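PDB 4XDN: MAU2 chromatid cohesion factor homolog from Saccharomyces cerevisiae, which partners with SCC2 in the complex required to load cohesin onto chromosomes, and so takes part in sister chromatid cohesion. Local coordinates for residues Glu515-Asn520 / Gly572-Glu577; Glu582-Ser587 / Gly621-Leu626; Lys602-Ile607 / Asn628-Ala633. All blocks are in the same frame, centred on the assembly; numbering follows the deposited sequence.

Contact 1: residues Glu515-Asn520 / Gly572-Glu577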
loop_
_atom_site.group_PDB
_atom_site.type_symbol
_atom_site.label_atom_id
_atom_site.label_comp_id
_atom_site.label_asym_id
_atom_site.label_seq_id
_atom_site.Cartn_x
_atom_site.Cartn_y
_atom_site.Cartn_z
ATOM N N GLU A 515 32.556 -3.804 24.204
ATOM C CA GLU A 515 32.578 -3.000 25.416
ATOM C C GLU A 515 32.994 -1.591 25.007
ATOM O O GLU A 515 33.708 -1.423 24.017
ATOM C CB GLU A 515 33.543 -3.581 26.454
ATOM C CG GLU A 515 33.185 -4.981 26.919
ATOM C CD GLU A 515 33.985 -5.417 28.129
ATOM O OE1 GLU A 515 34.907 -6.246 27.967
ATOM O OE2 GLU A 515 33.687 -4.935 29.242
ATOM N N PRO A 516 32.558 -0.568 25.755
ATOM C CA PRO A 516 31.745 -0.599 26.971
ATOM C C PRO A 516 30.260 -0.381 26.685
ATOM O O PRO A 516 29.556 0.225 27.492
ATOM C CB PRO A 516 32.329 0.554 27.781
ATOM C CG PRO A 516 32.665 1.576 26.726
ATOM C CD PRO A 516 33.001 0.806 25.458
ATOM N N PHE A 517 29.795 -0.869 25.540
ATOM C CA PHE A 517 28.394 -0.723 25.163
ATOM C C PHE A 517 27.575 -1.897 25.698
ATOM O O PHE A 517 26.350 -1.818 25.798
ATOM C CB PHE A 517 28.266 -0.609 23.643
ATOM C CG PHE A 517 29.220 0.379 23.037
ATOM C CD1 PHE A 517 29.131 1.725 23.348
ATOM C CD2 PHE A 517 30.214 -0.038 22.168
ATOM C CE1 PHE A 517 30.012 2.640 22.801
ATOM C CE2 PHE A 517 31.099 0.872 21.616
ATOM C CZ PHE A 517 30.998 2.212 21.934
ATOM N N SER A 518 28.270 -2.977 26.047
ATOM C CA SER A 518 27.659 -4.130 26.699
ATOM C C SER A 518 28.634 -4.710 27.713
ATOM O O SER A 518 29.845 -4.605 27.535
ATOM C CB SER A 518 27.267 -5.192 25.672
ATOM O OG SER A 518 26.724 -6.342 26.303
ATOM N N TRP A 519 28.113 -5.315 28.778
ATOM C CA TRP A 519 28.970 -5.957 29.773
ATOM C C TRP A 519 29.445 -7.321 29.277
ATOM O O TRP A 519 30.565 -7.741 29.573
ATOM C CB TRP A 519 28.238 -6.109 31.107
ATOM C CG TRP A 519 28.042 -4.814 31.841
ATOM C CD1 TRP A 519 26.878 -4.113 31.965
ATOM C CD2 TRP A 519 29.038 -4.066 32.547
ATOM N NE1 TRP A 519 27.086 -2.975 32.708
ATOM C CE2 TRP A 519 28.405 -2.923 33.077
ATOM C CE3 TRP A 519 30.403 -4.250 32.785
ATOM C CZ2 TRP A 519 29.089 -1.970 33.829
ATOM C CZ3 TRP A 519 31.081 -3.301 33.533
ATOM C CH2 TRP A 519 30.423 -2.177 34.044
ATOM N N ASN A 520 28.585 -8.005 28.524
ATOM C CA ASN A 520 28.912 -9.313 27.960
ATOM C C ASN A 520 28.733 -9.328 26.444
ATOM O O ASN A 520 27.742 -9.852 25.939
ATOM C CB ASN A 520 28.046 -10.399 28.598
ATOM C CG ASN A 520 28.227 -10.476 30.102
ATOM O OD1 ASN A 520 29.220 -11.013 30.591
ATOM N ND2 ASN A 520 27.265 -9.937 30.844
ATOM N N GLY A 572 30.130 6.741 17.477
ATOM C CA GLY A 572 31.239 7.320 16.742
ATOM C C GLY A 572 32.196 8.059 17.658
ATOM O O GLY A 572 33.413 7.943 17.522
ATOM N N GLY A 573 31.644 8.822 18.594
ATOM C CA GLY A 573 32.451 9.580 19.534
ATOM C C GLY A 573 33.289 8.685 20.427
ATOM O O GLY A 573 34.417 9.025 20.781
ATOM N N ARG A 574 32.736 7.533 20.786
ATOM C CA ARG A 574 33.418 6.589 21.665
ATOM C C ARG A 574 34.485 5.779 20.935
ATOM O O ARG A 574 35.553 5.508 21.490
ATOM C CB ARG A 574 32.403 5.640 22.300
ATOM C CG ARG A 574 31.738 6.172 23.563
ATOM C CD ARG A 574 32.467 5.730 24.828
ATOM N NE ARG A 574 31.534 5.416 25.907
ATOM C CZ ARG A 574 31.890 4.918 27.088
ATOM N NH1 ARG A 574 33.166 4.674 27.353
ATOM N NH2 ARG A 574 30.967 4.663 28.005
ATOM N N MET A 575 34.196 5.396 19.694
ATOM C CA MET A 575 35.051 4.470 18.952
ATOM C C MET A 575 36.012 5.143 17.974
ATOM O O MET A 575 37.106 4.635 17.737
ATOM C CB MET A 575 34.189 3.473 18.176
ATOM C CG MET A 575 33.308 2.591 19.048
ATOM S SD MET A 575 32.569 1.229 18.122
ATOM C CE MET A 575 34.007 0.211 17.807
ATOM N N LEU A 576 35.606 6.274 17.403
ATOM C CA LEU A 576 36.329 6.858 16.273
ATOM C C LEU A 576 37.069 8.159 16.593
ATOM O O LEU A 576 38.031 8.500 15.906
ATOM C CB LEU A 576 35.354 7.101 15.117
ATOM C CG LEU A 576 34.539 5.875 14.690
ATOM C CD1 LEU A 576 33.582 6.232 13.563
ATOM C CD2 LEU A 576 35.456 4.729 14.269
ATOM N N GLU A 577 36.631 8.879 17.621
ATOM C CA GLU A 577 37.253 10.153 17.972
ATOM C C GLU A 577 38.388 9.973 18.983
ATOM O O GLU A 577 38.252 9.216 19.943
ATOM C CB GLU A 577 36.203 11.116 18.528
ATOM C CG GLU A 577 35.082 11.451 17.544
ATOM C CD GLU A 577 35.544 12.319 16.384
ATOM O OE1 GLU A 577 36.737 12.685 16.341
ATOM O OE2 GLU A 577 34.704 12.641 15.518
#

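Contact 2: residues Glu582-Ser587 / Gly621-Leu626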
loop_
_atom_site.group_PDB
_atom_site.type_symbol
_atom_site.label_atom_id
_atom_site.label_comp_id
_atom_site.label_asym_id
_atom_site.label_seq_id
_atom_site.Cartn_x
_atom_site.Cartn_y
_atom_site.Cartn_z
ATOM N N GLU A 582 37.119 17.406 20.695
ATOM C CA GLU A 582 36.048 16.889 19.852
ATOM C C GLU A 582 35.132 15.955 20.634
ATOM O O GLU A 582 33.911 16.018 20.499
ATOM C CB GLU A 582 36.631 16.154 18.644
ATOM C CG GLU A 582 37.319 17.063 17.634
ATOM C CD GLU A 582 36.341 17.915 16.843
ATOM O OE1 GLU A 582 35.115 17.721 16.991
ATOM O OE2 GLU A 582 36.804 18.779 16.069
ATOM N N ILE A 583 35.728 15.086 21.444
ATOM C CA ILE A 583 34.963 14.134 22.243
ATOM C C ILE A 583 34.037 14.868 23.206
ATOM O O ILE A 583 32.876 14.491 23.366
ATOM C CB ILE A 583 35.893 13.184 23.035
ATOM C CG1 ILE A 583 36.630 12.251 22.074
ATOM C CG2 ILE A 583 35.100 12.345 24.037
ATOM C CD1 ILE A 583 37.800 11.513 22.698
ATOM N N TYR A 584 34.552 15.918 23.839
ATOM C CA TYR A 584 33.763 16.700 24.786
ATOM C C TYR A 584 32.579 17.381 24.106
ATOM O O TYR A 584 31.464 17.373 24.626
ATOM C CB TYR A 584 34.633 17.755 25.472
ATOM C CG TYR A 584 33.848 18.678 26.375
ATOM C CD1 TYR A 584 33.601 18.340 27.699
ATOM C CD2 TYR A 584 33.349 19.885 25.903
ATOM C CE1 TYR A 584 32.880 19.178 28.527
ATOM C CE2 TYR A 584 32.627 20.728 26.723
ATOM C CZ TYR A 584 32.395 20.368 28.034
ATOM O OH TYR A 584 31.678 21.206 28.856
ATOM N N ALA A 585 32.830 17.976 22.946
ATOM C CA ALA A 585 31.799 18.702 22.218
ATOM C C ALA A 585 30.674 17.764 21.789
ATOM O O ALA A 585 29.498 18.117 21.857
ATOM C CB ALA A 585 32.399 19.401 21.009
ATOM N N ILE A 586 31.045 16.563 21.363
ATOM C CA ILE A 586 30.076 15.569 20.920
ATOM C C ILE A 586 29.277 15.019 22.099
ATOM O O ILE A 586 28.056 14.879 22.019
ATOM C CB ILE A 586 30.769 14.404 20.184
ATOM C CG1 ILE A 586 31.454 14.915 18.917
ATOM C CG2 ILE A 586 29.762 13.317 19.816
ATOM C CD1 ILE A 586 32.550 14.013 18.417
ATOM N N SER A 587 29.969 14.702 23.189
ATOM C CA SER A 587 29.310 14.159 24.370
ATOM C C SER A 587 28.341 15.182 24.952
ATOM O O SER A 587 27.240 14.833 25.379
ATOM C CB SER A 587 30.342 13.742 25.420
ATOM O OG SER A 587 31.202 14.820 25.732
ATOM N N GLY A 621 36.057 21.724 36.048
ATOM C CA GLY A 621 35.344 21.707 37.315
ATOM C C GLY A 621 33.869 22.059 37.243
ATOM O O GLY A 621 33.031 21.352 37.803
ATOM N N LYS A 622 33.547 23.159 36.571
ATOM C CA LYS A 622 32.160 23.591 36.439
ATOM C C LYS A 622 31.316 22.526 35.745
ATOM O O LYS A 622 30.179 22.265 36.142
ATOM C CB LYS A 622 32.078 24.908 35.662
ATOM C CG LYS A 622 30.654 25.344 35.322
ATOM C CD LYS A 622 30.617 26.740 34.713
ATOM C CE LYS A 622 31.139 26.752 33.286
ATOM N NZ LYS A 622 30.256 25.988 32.364
ATOM N N ASP A 623 31.880 21.907 34.714
ATOM C CA ASP A 623 31.148 20.928 33.924
ATOM C C ASP A 623 30.964 19.612 34.678
ATOM O O ASP A 623 29.974 18.912 34.476
ATOM C CB ASP A 623 31.859 20.684 32.594
ATOM C CG ASP A 623 31.912 21.928 31.729
ATOM O OD1 ASP A 623 30.843 22.373 31.267
ATOM O OD2 ASP A 623 33.020 22.458 31.505
ATOM N N VAL A 624 31.910 19.279 35.550
ATOM C CA VAL A 624 31.764 18.106 36.407
ATOM C C VAL A 624 30.605 18.311 37.378
ATOM O O VAL A 624 29.802 17.405 37.604
ATOM C CB VAL A 624 33.056 17.812 37.200
ATOM C CG1 VAL A 624 32.805 16.794 38.313
ATOM C CG2 VAL A 624 34.147 17.311 36.265
ATOM N N ALA A 625 30.530 19.506 37.952
ATOM C CA ALA A 625 29.494 19.828 38.924
ATOM C C ALA A 625 28.105 19.727 38.296
ATOM O O ALA A 625 27.216 19.072 38.839
ATOM C CB ALA A 625 29.720 21.219 39.490
ATOM N N LEU A 626 27.928 20.372 37.148
ATOM C CA LEU A 626 26.636 20.375 36.472
ATOM C C LEU A 626 26.257 18.983 35.984
ATOM O O LEU A 626 25.088 18.602 36.038
ATOM C CB LEU A 626 26.651 21.351 35.296
ATOM C CG LEU A 626 26.915 22.817 35.645
ATOM C CD1 LEU A 626 27.000 23.654 34.382
ATOM C CD2 LEU A 626 25.841 23.358 36.573
#

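Contact 3: residues Lys602-Ile607 / Asn628-Ala633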
loop_
_atom_site.group_PDB
_atom_site.type_symbol
_atom_site.label_atom_id
_atom_site.label_comp_id
_atom_site.label_asym_id
_atom_site.label_seq_id
_atom_site.Cartn_x
_atom_site.Cartn_y
_atom_site.Cartn_z
ATOM N N LYS A 602 16.989 7.110 30.469
ATOM C CA LYS A 602 17.993 6.083 30.720
ATOM C C LYS A 602 19.111 6.172 29.687
ATOM O O LYS A 602 20.275 5.932 30.004
ATOM C CB LYS A 602 17.359 4.693 30.719
ATOM C CG LYS A 602 16.586 4.391 31.992
ATOM C CD LYS A 602 15.887 3.045 31.931
ATOM C CE LYS A 602 15.136 2.760 33.224
ATOM N NZ LYS A 602 14.411 1.463 33.179
ATOM N N VAL A 603 18.756 6.527 28.456
ATOM C CA VAL A 603 19.753 6.784 27.423
ATOM C C VAL A 603 20.607 7.985 27.829
ATOM O O VAL A 603 21.836 7.943 27.745
ATOM C CB VAL A 603 19.090 7.039 26.043
ATOM C CG1 VAL A 603 20.099 7.581 25.031
ATOM C CG2 VAL A 603 18.447 5.760 25.515
ATOM N N GLN A 604 19.944 9.049 28.281
ATOM C CA GLN A 604 20.630 10.275 28.683
ATOM C C GLN A 604 21.566 10.017 29.858
ATOM O O GLN A 604 22.644 10.605 29.946
ATOM C CB GLN A 604 19.616 11.363 29.053
ATOM C CG GLN A 604 20.220 12.759 29.180
ATOM C CD GLN A 604 19.185 13.821 29.518
ATOM O OE1 GLN A 604 18.223 13.555 30.233
ATOM N NE2 GLN A 604 19.377 15.028 28.997
ATOM N N TYR A 605 21.147 9.134 30.758
ATOM C CA TYR A 605 21.953 8.777 31.920
ATOM C C TYR A 605 23.263 8.116 31.488
ATOM O O TYR A 605 24.338 8.496 31.949
ATOM C CB TYR A 605 21.164 7.849 32.849
ATOM C CG TYR A 605 21.955 7.337 34.032
ATOM C CD1 TYR A 605 22.174 8.137 35.146
ATOM C CD2 TYR A 605 22.479 6.050 34.038
ATOM C CE1 TYR A 605 22.892 7.671 36.230
ATOM C CE2 TYR A 605 23.197 5.575 35.114
ATOM C CZ TYR A 605 23.402 6.389 36.208
ATOM O OH TYR A 605 24.119 5.918 37.285
ATOM N N VAL A 606 23.169 7.134 30.597
ATOM C CA VAL A 606 24.352 6.451 30.083
ATOM C C VAL A 606 25.252 7.446 29.348
ATOM O O VAL A 606 26.470 7.438 29.525
ATOM C CB VAL A 606 23.961 5.285 29.147
ATOM C CG1 VAL A 606 25.196 4.652 28.491
ATOM C CG2 VAL A 606 23.183 4.235 29.926
ATOM N N ILE A 607 24.645 8.302 28.531
ATOM C CA ILE A 607 25.377 9.370 27.859
ATOM C C ILE A 607 26.009 10.287 28.899
ATOM O O ILE A 607 27.111 10.798 28.706
ATOM C CB ILE A 607 24.458 10.209 26.936
ATOM C CG1 ILE A 607 23.733 9.304 25.927
ATOM C CG2 ILE A 607 25.258 11.323 26.250
ATOM C CD1 ILE A 607 24.206 9.417 24.492
ATOM N N ASN A 628 27.319 15.981 37.235
ATOM C CA ASN A 628 26.967 15.180 38.402
ATOM C C ASN A 628 25.557 15.515 38.872
ATOM O O ASN A 628 24.779 14.628 39.221
ATOM C CB ASN A 628 27.963 15.404 39.545
ATOM C CG ASN A 628 29.042 14.341 39.602
ATOM O OD1 ASN A 628 28.767 13.149 39.461
ATOM N ND2 ASN A 628 30.282 14.769 39.812
ATOM N N ALA A 629 25.239 16.805 38.877
ATOM C CA ALA A 629 23.917 17.270 39.276
ATOM C C ALA A 629 22.846 16.697 38.357
ATOM O O ALA A 629 21.793 16.256 38.816
ATOM C CB ALA A 629 23.865 18.790 39.269
ATOM N N LYS A 630 23.122 16.700 37.058
ATOM C CA LYS A 630 22.165 16.192 36.083
ATOM C C LYS A 630 21.964 14.693 36.262
ATOM O O LYS A 630 20.849 14.188 36.123
ATOM C CB LYS A 630 22.629 16.499 34.658
ATOM C CG LYS A 630 21.676 16.009 33.570
ATOM C CD LYS A 630 20.290 16.621 33.708
ATOM C CE LYS A 630 19.366 16.135 32.603
ATOM N NZ LYS A 630 17.997 16.689 32.735
ATOM N N LEU A 631 23.045 13.985 36.575
ATOM C CA LEU A 631 22.963 12.552 36.821
ATOM C C LEU A 631 22.137 12.280 38.069
ATOM O O LEU A 631 21.322 11.361 38.090
ATOM C CB LEU A 631 24.359 11.942 36.965
ATOM C CG LEU A 631 25.204 11.877 35.691
ATOM C CD1 LEU A 631 26.606 11.385 36.013
ATOM C CD2 LEU A 631 24.553 10.985 34.639
ATOM N N GLU A 632 22.346 13.088 39.104
ATOM C CA GLU A 632 21.553 12.976 40.323
ATOM C C GLU A 632 20.077 13.223 40.028
ATOM O O GLU A 632 19.207 12.538 40.562
ATOM C CB GLU A 632 22.054 13.958 41.389
ATOM C CG GLU A 632 23.376 13.547 42.023
ATOM C CD GLU A 632 23.905 14.568 43.018
ATOM O OE1 GLU A 632 23.213 15.574 43.281
ATOM O OE2 GLU A 632 25.021 14.362 43.538
ATOM N N ALA A 633 19.802 14.201 39.171
ATOM C CA ALA A 633 18.429 14.528 38.807
ATOM C C ALA A 633 17.788 13.374 38.042
ATOM O O ALA A 633 16.612 13.068 38.234
ATOM C CB ALA A 633 18.386 15.805 37.979
HETATM O O HOH W 1 18.033 17.429 29.460
HETATM O O HOH W 2 16.616 16.246 30.426
#

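Contact 1: residues Glu515-Asn520 / Gly572-Glu577
Pro516 and Phe517 lie against Arg574 and Met575 where the loop after helix 499-513 meets the C-terminal end of helix 562-575, part of the largely alpha-helical array, consistent with a TPR-like superhelix, that makes up most of this protein. The peptide bond before Pro516 is cis, and the pyrrolidine ring folds back beside the next residue, with Pro516 CD over the centre of one face of the Phe517 ring. The outer corner of the same proline faces the arginine: Pro516 CG sits above one face of the Arg574 guanidinium, displaced toward its NH1 side, 3.2 Å from Arg574 NH1 and 3.4 Å from Arg574 CZ. Bends at chi2 (-93°) and chi3 (-142°) turn the arginine chain so that its flat end lies under the proline, and a weak hydrogen bond from Arg574 NH2 to Tyr570 OH ties it to its own helix.

Phe517 uses a different part of the arginine. Its ring stands nearly perpendicular to the guanidinium, the planes 78° apart, and directs its far edge at the root of the side chain, with Phe517 CZ 3.7 Å from Arg574 CB. Phe511 also meets this ring, while the other protein chain, probably SCC2, packs an apolar residue on Phe517 and a basic one on Pro516, so the loop lies between the helix and the partner chain.

Met575 comes to the same edge from the neighbouring position on the helix. Its CG is 3.7 Å from Phe517 CZ, and the thioether makes an oblique Met-aromatic contact: Met575 SD lies 5.0 Å from the ring centroid and 3.8 Å from Phe517 CE2.

Contact 2: residues Glu582-Ser587 / Gly621-Leu626
In the alpha-helical array at the C-terminal end of the protein, Tyr584 of helix 580-593 reaches Asp623 in the first turn of helix 621-638, joining two helices separated in sequence by helix 601-618. The backbones stay well apart, and this one pair of side chains spans the gap. With CG anti to the backbone N (chi1 175°), the tyrosine extends straight out from its helix, bringing its OH within 2.8 Å of Asp623 OD1. The carboxylate meets it crosswise, its plane 67° from that of the ring, and Asp623 CG lies at the hydroxyl-bearing edge.

Asp623 OD2 has its strongest partner in Arg620 NE, a salt bridge to the residue just ahead of the helix. Arg620 also makes a cation-pi contact with the Tyr584 ring, so one arginine touches both partners. With an alanine in place of Asp623 the carboxylate is gone, and Arg620 would probably lose its salt-bridge mate and the Tyr584 hydroxyl its acidic neighbour. His611 of the intervening helix meets the same ring. This is a surface contact between next-but-one helices that run in the same general direction, as they do in a stacked alpha-helical array.

Contact 3: residues Lys602-Ile607 / Asn628-Ala633
Two flat groups of helix 601-618, the Tyr605 ring and the Gln604 amide, each receive one side chain of helix 621-638. Leu631 approaches the tyrosine ring obliquely with a single methyl, Leu631 CD2 lying 3.7 Å from Tyr605 CD1. That methyl is at the same distance from Tyr605 O, so it sits against both the Tyr605 ring and the backbone of helix 601-618. The two side chains cross at about a right angle. Tyr605 also packs on Val635, one turn further along the same helix as Leu631, and its hydroxyl is hydrogen-bonded to the backbone of the other protein chain, probably SCC2.

The end of Lys630 comes in above the amide plane, displaced toward the edge that carries OE1 and NE2: Lys630 CE is 3.7 Å from Gln604 OE1 and 3.8 Å from Gln604 NE2, almost evenly shared between the two polar atoms. The glutamine reaches this place with its chain extended; the lysine bends at chi2 (59°) and then runs straight. Two waters join the polar ends: water 2 donates to Gln604 OE1 and accepts from Lys630 NZ at 2.7 Å, while water 1 accepts from Gln604 NE2 at 2.8 Å and, weakly, from Lys630 NZ. Gln604 NE2 is also hydrogen-bonded to Phe591 O of helix 580-593, which probably holds the amide this way round. Thus an apolar contact and a water-bridged polar one lie side by side between two helices that follow each other and run roughly antiparallel, an alpha-hairpin of the kind from which TPR-like superhelices are built.

How the contacts relate
Followed from the N terminus, the chain first closes contact 1, bringing the end of helix 562-575 back to the 515-520 loop across 51 intervening residues. Contact 2 opens next, on helix 580-593, and contact 3 starts before it closes: segments 582-587, 602-607, 621-626 and 628-633 alternate, so the two loops cross and both end on helix 621-638. Contacts 1 and 2 touch where Glu577 packs on Ile583 and Ile586; contacts 2 and 3 meet at Ser587 and Ile607. Together they tie the 515-520 loop to helix 562-575 and bind the last helices to one another, side by side in contact 3 and one helix apart, across helix 601-618, in contact 2.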